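Local coordinates for protein-tyrosine-phosphatase (Shewanella sp., PDB 2Z72) that is a cold-active protein tyrosine phosphatase that removes phosphate from phosphotyrosine, probably by means of its pair of zinc ions, at residues 256-261 and 285-290; 112-117 and 205-210; 73-78 and 281-286. One frame throughout, in Å; residues are numbered along the deposited sequence.

Contact 1. Residues 256-261 and 285-290; sequences WYRGYF and GHTSQE. With ZN (zinc ion), chain C.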
loop_
_atom_site.group_PDB
_atom_site.type_symbol
_atom_site.label_atom_id
_atom_site.label_comp_id
_atom_site.label_asym_id
_atom_site.label_seq_id
_atom_site.Cartn_x
_atom_site.Cartn_y
_atom_site.Cartn_z
ATOM N N TRP A 256 7.163 -5.551 9.635
ATOM C CA TRP A 256 8.614 -5.333 9.703
ATOM C C TRP A 256 9.430 -6.576 9.473
ATOM O O TRP A 256 10.623 -6.479 9.189
ATOM C CB TRP A 256 9.000 -4.744 11.054
ATOM C CG TRP A 256 8.663 -3.327 11.277
ATOM C CD1 TRP A 256 7.481 -2.805 11.754
ATOM C CD2 TRP A 256 9.496 -2.209 11.032
ATOM N NE1 TRP A 256 7.538 -1.455 11.842
ATOM C CE2 TRP A 256 8.776 -1.040 11.397
ATOM C CE3 TRP A 256 10.791 -2.027 10.574
ATOM C CZ2 TRP A 256 9.305 0.243 11.296
ATOM C CZ3 TRP A 256 11.312 -0.770 10.466
ATOM C CH2 TRP A 256 10.577 0.369 10.822
ATOM N N TYR A 257 8.865 -7.778 9.646
ATOM C CA TYR A 257 9.657 -8.990 9.635
ATOM C C TYR A 257 10.373 -9.195 8.328
ATOM O O TYR A 257 9.755 -9.119 7.275
ATOM C CB TYR A 257 8.710 -10.160 9.855
ATOM C CG TYR A 257 9.372 -11.526 9.964
ATOM C CD1 TYR A 257 10.349 -11.790 10.943
ATOM C CD2 TYR A 257 8.977 -12.553 9.110
ATOM C CE1 TYR A 257 10.913 -13.059 11.037
ATOM C CE2 TYR A 257 9.563 -13.805 9.235
ATOM C CZ TYR A 257 10.531 -14.049 10.174
ATOM O OH TYR A 257 11.063 -15.315 10.263
ATOM N N ARG A 258 11.673 -9.478 8.430
ATOM C CA ARG A 258 12.488 -9.724 7.276
ATOM C C ARG A 258 13.090 -11.125 7.227
ATOM O O ARG A 258 14.013 -11.393 6.470
ATOM C CB ARG A 258 13.665 -8.722 7.116
ATOM C CG ARG A 258 13.128 -7.341 6.888
ATOM C CD ARG A 258 14.264 -6.476 6.409
ATOM N NE ARG A 258 13.996 -5.090 6.518
ATOM C CZ ARG A 258 13.601 -4.155 5.749
ATOM N NH1 ARG A 258 13.402 -2.831 5.949
ATOM N NH2 ARG A 258 13.326 -4.521 4.494
ATOM N N GLY A 259 12.551 -12.020 8.045
ATOM C CA GLY A 259 13.112 -13.347 8.200
ATOM C C GLY A 259 13.143 -14.107 6.894
ATOM O O GLY A 259 14.023 -14.977 6.699
ATOM N N TYR A 260 12.183 -13.913 5.969
ATOM C CA TYR A 260 12.182 -14.703 4.717
ATOM C C TYR A 260 13.435 -14.412 3.873
ATOM O O TYR A 260 13.781 -15.215 3.021
ATOM C CB TYR A 260 10.939 -14.463 3.869
ATOM C CG TYR A 260 9.642 -14.772 4.554
ATOM C CD1 TYR A 260 9.579 -15.648 5.649
ATOM C CD2 TYR A 260 8.463 -14.230 4.122
ATOM C CE1 TYR A 260 8.354 -15.925 6.262
ATOM C CE2 TYR A 260 7.256 -14.516 4.726
ATOM C CZ TYR A 260 7.191 -15.353 5.799
ATOM O OH TYR A 260 5.975 -15.595 6.385
ATOM N N PHE A 261 14.099 -13.294 4.145
ATOM C CA PHE A 261 15.286 -12.850 3.430
ATOM C C PHE A 261 16.571 -13.102 4.155
ATOM O O PHE A 261 17.655 -12.715 3.695
ATOM C CB PHE A 261 15.123 -11.354 3.085
ATOM C CG PHE A 261 13.913 -11.116 2.227
ATOM C CD1 PHE A 261 12.700 -10.759 2.818
ATOM C CD2 PHE A 261 13.979 -11.276 0.870
ATOM C CE1 PHE A 261 11.598 -10.613 2.006
ATOM C CE2 PHE A 261 12.889 -11.083 0.092
ATOM C CZ PHE A 261 11.674 -10.754 0.656
ATOM N N GLY A 285 6.452 -7.495 0.471
ATOM C CA GLY A 285 7.270 -6.354 0.040
ATOM C C GLY A 285 8.403 -6.133 1.014
ATOM O O GLY A 285 9.075 -7.127 1.417
ATOM N N HIS A 286 8.635 -4.881 1.410
ATOM C CA HIS A 286 9.431 -4.379 2.498
ATOM C C HIS A 286 10.932 -4.494 2.334
ATOM O O HIS A 286 11.639 -3.552 2.697
ATOM C CB HIS A 286 9.002 -5.020 3.839
ATOM C CG HIS A 286 9.639 -4.506 5.077
ATOM N ND1 HIS A 286 9.616 -3.228 5.542
ATOM C CD2 HIS A 286 10.318 -5.206 6.035
ATOM C CE1 HIS A 286 10.275 -3.205 6.676
ATOM N NE2 HIS A 286 10.728 -4.391 7.037
ATOM N N THR A 287 11.421 -5.628 1.916
ATOM C CA THR A 287 12.822 -5.933 1.714
ATOM C C THR A 287 13.128 -5.871 0.216
ATOM O O THR A 287 12.730 -6.748 -0.541
ATOM C CB THR A 287 13.178 -7.292 2.343
ATOM O OG1 THR A 287 12.747 -7.337 3.695
ATOM C CG2 THR A 287 14.712 -7.470 2.310
ATOM N N SER A 288 13.836 -4.777 -0.173
ATOM C CA SER A 288 13.893 -4.419 -1.575
ATOM C C SER A 288 14.802 -5.365 -2.368
ATOM O O SER A 288 15.928 -5.642 -1.966
ATOM C CB SER A 288 14.392 -3.000 -1.749
ATOM O OG SER A 288 13.634 -2.115 -0.916
ATOM N N GLN A 289 14.298 -5.765 -3.500
ATOM C CA GLN A 289 14.994 -6.616 -4.476
ATOM C C GLN A 289 15.202 -5.909 -5.813
ATOM O O GLN A 289 14.583 -4.877 -6.094
ATOM C CB GLN A 289 14.162 -7.890 -4.731
ATOM C CG GLN A 289 13.808 -8.634 -3.476
ATOM C CD GLN A 289 14.983 -8.998 -2.618
ATOM O OE1 GLN A 289 14.996 -8.790 -1.376
ATOM N NE2 GLN A 289 15.954 -9.545 -3.263
ATOM N N GLU A 290 16.066 -6.446 -6.647
ATOM C CA GLU A 290 16.346 -5.840 -7.949
ATOM C C GLU A 290 15.232 -6.075 -8.947
ATOM O O GLU A 290 15.206 -5.448 -10.002
ATOM C CB GLU A 290 17.662 -6.408 -8.506
ATOM C CG GLU A 290 18.853 -6.080 -7.615
ATOM C CD GLU A 290 20.175 -6.592 -8.167
ATOM O OE1 GLU A 290 21.189 -6.625 -7.433
ATOM O OE2 GLU A 290 20.283 -6.959 -9.352
HETATM ZN ZN ZN C . 8.655 -1.575 4.595
HETATM O O HOH W 1 13.015 -4.604 8.750
HETATM O O HOH W 2 10.163 -0.996 3.481
#

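Contact 2. Residues 112-117 and 205-210; sequences TGDIFD and YMHGGI. With ZN (zinc ion), chain C; ZN (zinc ion), chain B.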
loop_
_atom_site.group_PDB
_atom_site.type_symbol
_atom_site.label_atom_id
_atom_site.label_comp_id
_atom_site.label_asym_id
_atom_site.label_seq_id
_atom_site.Cartn_x
_atom_site.Cartn_y
_atom_site.Cartn_z
ATOM N N THR A 112 1.094 -4.099 -1.424
ATOM C CA THR A 112 1.428 -4.556 -0.068
ATOM C C THR A 112 2.196 -3.526 0.748
ATOM O O THR A 112 3.187 -3.882 1.408
ATOM C CB THR A 112 2.186 -5.893 -0.105
ATOM O OG1 THR A 112 3.345 -5.786 -0.887
ATOM C CG2 THR A 112 1.329 -6.998 -0.767
ATOM N N GLY A 113 1.727 -2.271 0.748
ATOM C CA GLY A 113 2.258 -1.261 1.662
ATOM C C GLY A 113 3.356 -0.366 1.108
ATOM O O GLY A 113 3.871 -0.523 0.008
ATOM N N ASP A 114 3.664 0.626 1.927
ATOM C CA ASP A 114 4.805 1.548 1.744
ATOM C C ASP A 114 4.695 2.423 0.533
ATOM O O ASP A 114 5.606 2.604 -0.272
ATOM C CB ASP A 114 6.147 0.810 1.801
ATOM C CG ASP A 114 6.646 0.565 3.203
ATOM O OD1 ASP A 114 7.891 0.135 3.284
ATOM O OD2 ASP A 114 5.903 0.734 4.174
ATOM N N ILE A 115 3.523 3.111 0.445
ATOM C CA ILE A 115 3.375 4.293 -0.385
ATOM C C ILE A 115 4.191 5.450 0.157
ATOM O O ILE A 115 4.864 6.173 -0.570
ATOM C CB ILE A 115 1.903 4.715 -0.506
ATOM C CG1 ILE A 115 1.126 3.714 -1.359
ATOM C CG2 ILE A 115 1.803 6.139 -1.041
ATOM C CD1 ILE A 115 -0.362 3.930 -1.413
ATOM N N PHE A 116 4.106 5.664 1.473
ATOM C CA PHE A 116 4.789 6.799 2.107
ATOM C C PHE A 116 6.317 6.637 2.118
ATOM O O PHE A 116 6.854 5.541 2.103
ATOM C CB PHE A 116 4.343 6.954 3.532
ATOM C CG PHE A 116 2.956 7.514 3.710
ATOM C CD1 PHE A 116 1.846 6.696 3.860
ATOM C CD2 PHE A 116 2.774 8.880 3.730
ATOM C CE1 PHE A 116 0.607 7.245 4.031
ATOM C CE2 PHE A 116 1.537 9.408 3.895
ATOM C CZ PHE A 116 0.452 8.614 4.066
ATOM N N ASP A 117 6.940 7.805 2.191
ATOM C CA ASP A 117 8.321 8.078 2.589
ATOM C C ASP A 117 9.313 7.841 1.464
ATOM O O ASP A 117 9.061 7.161 0.473
ATOM C CB ASP A 117 8.669 7.276 3.853
ATOM C CG ASP A 117 7.978 7.767 5.100
ATOM O OD1 ASP A 117 8.070 7.041 6.138
ATOM O OD2 ASP A 117 7.384 8.873 5.066
ATOM N N TYR A 205 -0.783 -12.376 1.638
ATOM C CA TYR A 205 -0.138 -11.109 1.258
ATOM C C TYR A 205 0.004 -10.252 2.516
ATOM O O TYR A 205 -0.957 -10.009 3.240
ATOM C CB TYR A 205 -1.009 -10.339 0.292
ATOM C CG TYR A 205 -1.280 -11.001 -1.019
ATOM C CD1 TYR A 205 -2.285 -11.944 -1.147
ATOM C CD2 TYR A 205 -0.537 -10.680 -2.148
ATOM C CE1 TYR A 205 -2.559 -12.572 -2.347
ATOM C CE2 TYR A 205 -0.791 -11.318 -3.343
ATOM C CZ TYR A 205 -1.822 -12.264 -3.471
ATOM O OH TYR A 205 -2.011 -12.874 -4.679
ATOM N N MET A 206 1.196 -9.686 2.717
ATOM C CA MET A 206 1.432 -8.679 3.732
ATOM C C MET A 206 2.767 -7.997 3.421
ATOM O O MET A 206 3.533 -8.406 2.574
ATOM C CB MET A 206 1.396 -9.301 5.120
ATOM C CG MET A 206 2.585 -10.084 5.645
ATOM S SD MET A 206 3.035 -11.565 4.716
ATOM C CE MET A 206 1.450 -12.424 4.767
ATOM N N HIS A 207 3.023 -6.921 4.180
ATOM C CA HIS A 207 4.179 -6.110 3.833
ATOM C C HIS A 207 5.519 -6.784 4.112
ATOM O O HIS A 207 6.383 -6.821 3.222
ATOM C CB HIS A 207 4.065 -4.783 4.584
ATOM C CG HIS A 207 5.181 -3.857 4.222
ATOM N ND1 HIS A 207 5.289 -3.348 2.943
ATOM C CD2 HIS A 207 6.223 -3.367 4.911
ATOM C CE1 HIS A 207 6.369 -2.613 2.876
ATOM N NE2 HIS A 207 6.993 -2.566 4.071
ATOM N N GLY A 208 5.726 -7.277 5.318
ATOM C CA GLY A 208 7.007 -7.810 5.768
ATOM C C GLY A 208 7.094 -9.309 5.689
ATOM O O GLY A 208 7.899 -9.898 4.951
ATOM N N GLY A 209 6.234 -9.980 6.462
ATOM C CA GLY A 209 6.182 -11.448 6.481
ATOM C C GLY A 209 5.655 -11.896 7.812
ATOM O O GLY A 209 5.552 -11.175 8.756
ATOM N N ILE A 210 5.311 -13.221 7.875
ATOM C CA ILE A 210 4.760 -13.824 9.068
ATOM C C ILE A 210 5.841 -14.721 9.682
ATOM O O ILE A 210 6.311 -15.659 9.054
ATOM C CB ILE A 210 3.470 -14.599 8.750
ATOM C CG1 ILE A 210 2.475 -13.801 7.919
ATOM C CG2 ILE A 210 2.861 -15.140 10.063
ATOM C CD1 ILE A 210 1.894 -12.601 8.633
HETATM ZN ZN ZN C . 8.655 -1.575 4.595
HETATM ZN ZN ZN B . 9.520 -0.057 1.867
HETATM O O HOH W 3 11.199 -0.541 0.669
HETATM O O HOH W 2 10.163 -0.996 3.481
#

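Contact 3. Residues 73-78 and 281-286; sequences VVALSD and HIVVGH. With ZN (zinc ion), chain C; ZN (zinc ion), chain B.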
loop_
_atom_site.group_PDB
_atom_site.type_symbol
_atom_site.label_atom_id
_atom_site.label_comp_id
_atom_site.label_asym_id
_atom_site.label_seq_id
_atom_site.Cartn_x
_atom_site.Cartn_y
_atom_site.Cartn_z
ATOM N N VAL A 73 -4.948 -11.676 -10.309
ATOM C CA VAL A 73 -4.413 -10.793 -9.252
ATOM C C VAL A 73 -3.097 -10.210 -9.776
ATOM O O VAL A 73 -2.302 -10.931 -10.386
ATOM C CB VAL A 73 -4.156 -11.580 -7.951
ATOM C CG1 VAL A 73 -3.643 -10.647 -6.829
ATOM C CG2 VAL A 73 -5.407 -12.276 -7.447
ATOM N N VAL A 74 -2.851 -8.945 -9.483
ATOM C CA VAL A 74 -1.543 -8.332 -9.648
ATOM C C VAL A 74 -1.085 -7.792 -8.310
ATOM O O VAL A 74 -1.858 -7.242 -7.514
ATOM C CB VAL A 74 -1.737 -7.266 -10.747
ATOM C CG1 VAL A 74 -2.651 -6.115 -10.320
ATOM C CG2 VAL A 74 -0.396 -6.696 -11.128
ATOM N N ALA A 75 0.213 -7.940 -8.018
ATOM C CA ALA A 75 0.763 -7.475 -6.759
ATOM C C ALA A 75 2.028 -6.672 -6.991
ATOM O O ALA A 75 2.825 -6.976 -7.895
ATOM C CB ALA A 75 1.063 -8.660 -5.845
ATOM N N LEU A 76 2.217 -5.681 -6.157
ATOM C CA LEU A 76 3.369 -4.778 -6.200
ATOM C C LEU A 76 3.444 -4.066 -4.874
ATOM O O LEU A 76 2.548 -4.151 -4.045
ATOM C CB LEU A 76 3.349 -3.813 -7.395
ATOM C CG LEU A 76 2.230 -2.735 -7.350
ATOM C CD1 LEU A 76 2.470 -1.722 -8.464
ATOM C CD2 LEU A 76 0.836 -3.291 -7.530
ATOM N N SER A 77 4.531 -3.328 -4.616
ATOM C CA SER A 77 4.753 -2.817 -3.264
ATOM C C SER A 77 5.832 -1.761 -3.235
ATOM O O SER A 77 6.606 -1.591 -4.158
ATOM C CB SER A 77 5.266 -3.983 -2.421
ATOM O OG SER A 77 5.117 -3.733 -1.035
ATOM N N ASP A 78 5.881 -1.035 -2.128
ATOM C CA ASP A 78 7.000 -0.161 -1.765
ATOM C C ASP A 78 7.264 0.895 -2.832
ATOM O O ASP A 78 8.385 1.177 -3.240
ATOM C CB ASP A 78 8.259 -0.992 -1.476
ATOM C CG ASP A 78 8.089 -1.841 -0.221
ATOM O OD1 ASP A 78 8.437 -1.409 0.894
ATOM O OD2 ASP A 78 7.525 -2.963 -0.360
ATOM N N HIS A 281 1.721 -19.963 -1.250
ATOM C CA HIS A 281 2.652 -18.920 -1.487
ATOM C C HIS A 281 2.365 -17.779 -0.503
ATOM O O HIS A 281 1.215 -17.574 -0.133
ATOM C CB HIS A 281 2.608 -18.299 -2.883
ATOM C CG HIS A 281 2.605 -19.289 -3.985
ATOM N ND1 HIS A 281 3.705 -19.882 -4.525
ATOM C CD2 HIS A 281 1.537 -19.889 -4.599
ATOM C CE1 HIS A 281 3.335 -20.747 -5.442
ATOM N NE2 HIS A 281 1.998 -20.791 -5.529
ATOM N N ILE A 282 3.423 -17.034 -0.209
ATOM C CA ILE A 282 3.339 -15.790 0.549
ATOM C C ILE A 282 4.026 -14.689 -0.257
ATOM O O ILE A 282 5.151 -14.918 -0.737
ATOM C CB ILE A 282 3.945 -15.893 1.961
ATOM C CG1 ILE A 282 3.273 -17.031 2.737
ATOM C CG2 ILE A 282 3.809 -14.595 2.753
ATOM C CD1 ILE A 282 3.959 -17.374 4.057
ATOM N N VAL A 283 3.337 -13.599 -0.464
ATOM C CA VAL A 283 3.807 -12.465 -1.254
ATOM C C VAL A 283 4.085 -11.314 -0.292
ATOM O O VAL A 283 3.173 -10.917 0.472
ATOM C CB VAL A 283 2.739 -12.104 -2.265
ATOM C CG1 VAL A 283 3.096 -10.762 -2.984
ATOM C CG2 VAL A 283 2.610 -13.170 -3.305
ATOM N N VAL A 284 5.310 -10.806 -0.335
ATOM C CA VAL A 284 5.726 -9.768 0.593
ATOM C C VAL A 284 6.503 -8.652 -0.130
ATOM O O VAL A 284 7.115 -8.886 -1.192
ATOM C CB VAL A 284 6.634 -10.313 1.708
ATOM C CG1 VAL A 284 5.898 -11.385 2.478
ATOM C CG2 VAL A 284 7.947 -10.886 1.160
ATOM N N GLY A 285 6.452 -7.495 0.471
ATOM C CA GLY A 285 7.270 -6.354 0.040
ATOM C C GLY A 285 8.403 -6.133 1.014
ATOM O O GLY A 285 9.075 -7.127 1.417
ATOM N N HIS A 286 8.635 -4.881 1.410
ATOM C CA HIS A 286 9.431 -4.379 2.498
ATOM C C HIS A 286 10.932 -4.494 2.334
ATOM O O HIS A 286 11.639 -3.552 2.697
ATOM C CB HIS A 286 9.002 -5.020 3.839
ATOM C CG HIS A 286 9.639 -4.506 5.077
ATOM N ND1 HIS A 286 9.616 -3.228 5.542
ATOM C CD2 HIS A 286 10.318 -5.206 6.035
ATOM C CE1 HIS A 286 10.275 -3.205 6.676
ATOM N NE2 HIS A 286 10.728 -4.391 7.037
HETATM ZN ZN ZN C . 8.655 -1.575 4.595
HETATM ZN ZN ZN B . 9.520 -0.057 1.867
HETATM O O HOH W 2 10.163 -0.996 3.481
HETATM O O HOH W 3 11.199 -0.541 0.669
#

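Contact 1. Residues 256-261 and 285-290
At the edge of the dinuclear zinc site of this calcineurin-like phosphoesterase, Arg-258 lays its guanidinium flat on the imidazole of His-286, the histidine of the Gly-His-Thr motif. The two planes are 14° apart with centres 3.5 Å from each other, and NE2 of His-286 sits under the middle of the guanidinium. The other ring nitrogen, ND1, binds the zinc ion of chain C at 2.1 Å. The same arginine also grips backbone and side chain: NH2 gives to His-286 O at 2.6 Å, coming from above the carbonyl plane, and to Thr-287 OG1 at 3.0 Å. Two bonds and a stack therefore fix the rotation of the guanidinium and lock it over the ring. His-286 NE2 carries the proton, giving it to water 1 at 2.9 Å and, weakly and far from straight, to Trp-256 O at 3.0 Å. The imidazole edge also points toward the six-membered ring of Trp-256 in an offset edge-to-face pair, planes at 80°. Next along, Thr-287 turns CB over the face of the Phe-261 ring, a CH-pi contact 3.8 Å from its centroid. Phe-261 points its CB toward the 285-290 segment, with CG anti to the carbonyl carbon (chi1 -60°). Residues 256-261 belong to the loop between helices 243-249 and 267-277. Trp-256 leans on Asn-149 and Met-153 of helix 149-156, while Phe-261 rests on Val-284 of strand 281-284 and Ala-302 of strand 300-302.

Contact 2. Residues 112-117 and 205-210
Asp-114 and His-207 meet at the zinc ion of chain C, where the Gly-Asp-x-x-Asp motif of the metallophosphoesterase fold faces the histidine that follows strand 203-206. OD1 of Asp-114 bridges the metals, 2.3 Å from the zinc of chain C and 2.2 Å from that of chain B, and water 2 joins the same two ions. NE2 of His-207 binds the chain C zinc at 2.0 Å. The two side chains cross at about a right angle, with carboxylate and ring planes 53° apart, and the two ligand atoms come close because they share the metal. One step out, the other end of the imidazole is pinned: ND1 gives to Thr-112 O at 2.7 Å, nearly straight (159°), with the oxygen in the ring plane and the N-H in the carbonyl plane. The backbone oxygen thus fixes the rotation of the ring and leaves NE2 turned to the metal. With CG anti to the backbone N (chi1 -177°), the ring reaches nearer 112-117 than CB. The second carboxylate oxygen, Asp-114 OD2, is held by the backbone N of His-150. Further out, Thr-112 OG1 hydrogen-bonds to Ser-77 OG, tying the loop to the residue after strand 72-76. The threonine also packs on strand 203-206: its CB lies 3.9 Å from Met-206 O, and its CG2, at the edge of the Tyr-205 ring, is 4.2 Å from Tyr-205 CB.

Contact 3. Residues 73-78 and 281-286
Asp-78 and His-286 close the tight end of this contact, where backbone N of His-286 gives an almost straight hydrogen bond (171°) to Asp-78 OD2 at 2.8 Å. Ser-77 OG gives to the same oxygen at 2.6 Å, and the two donors reach it from opposite faces of the carboxylate. With OD2 gripped twice, the other oxygen, OD1, is left turned to the zinc ion of chain B, which it binds at 2.0 Å. The CB of Asp-78 points toward the 281-286 segment, with CG anti to the carbonyl carbon (chi1 -67°). Gly-285 comes close as well: its CA lies 3.6 Å from Ser-77 OG and 3.4 Å from Asp-78 OD2. Beyond the aspartate lie the two zinc ions and their waters, and water 2 donates to His-286 O at 3.1 Å. Back along the strands the contact is slack. The CA atoms of Ala-75 and Val-283 stand 8.0 Å apart, and the two segments touch there through a methyl pair, Ala-75 CB and Val-283 CG1. Tyr-205 of the adjacent strand 203-206 and Leu-316 of strand 315-319, in the other sheet, also touch Val-283. Residues 75-78 and 283-286, running on from strands of different sheets, are nearly parallel and draw closer toward the metals. Such facing sheets, with an Asp-x-His motif after one strand and a Gly-His motif after the other, are characteristic of the calcineurin-like metallophosphoesterase fold.

Overall arrangement
From the N terminus, residues 73-78 come first and open contact 3, the longest loop, which closes only at 281-286. Inside it, contact 2 joins 112-117 to 205-210, a span nested whole within that of contact 3. After it closes, 256-261 opens contact 1, still within the loop of contact 3, and the chain returns after 23 residues at 285-290, finishing just past 281-286; the two contacts share Gly-285 and His-286. Contacts 2 and 3 tie the sheet holding strands 72-76 and 108-111 to the one holding 203-206 and 281-284. Contact 1 adds the loop before helix 267-277. All three meet at the zinc ion of chain C and share water 2.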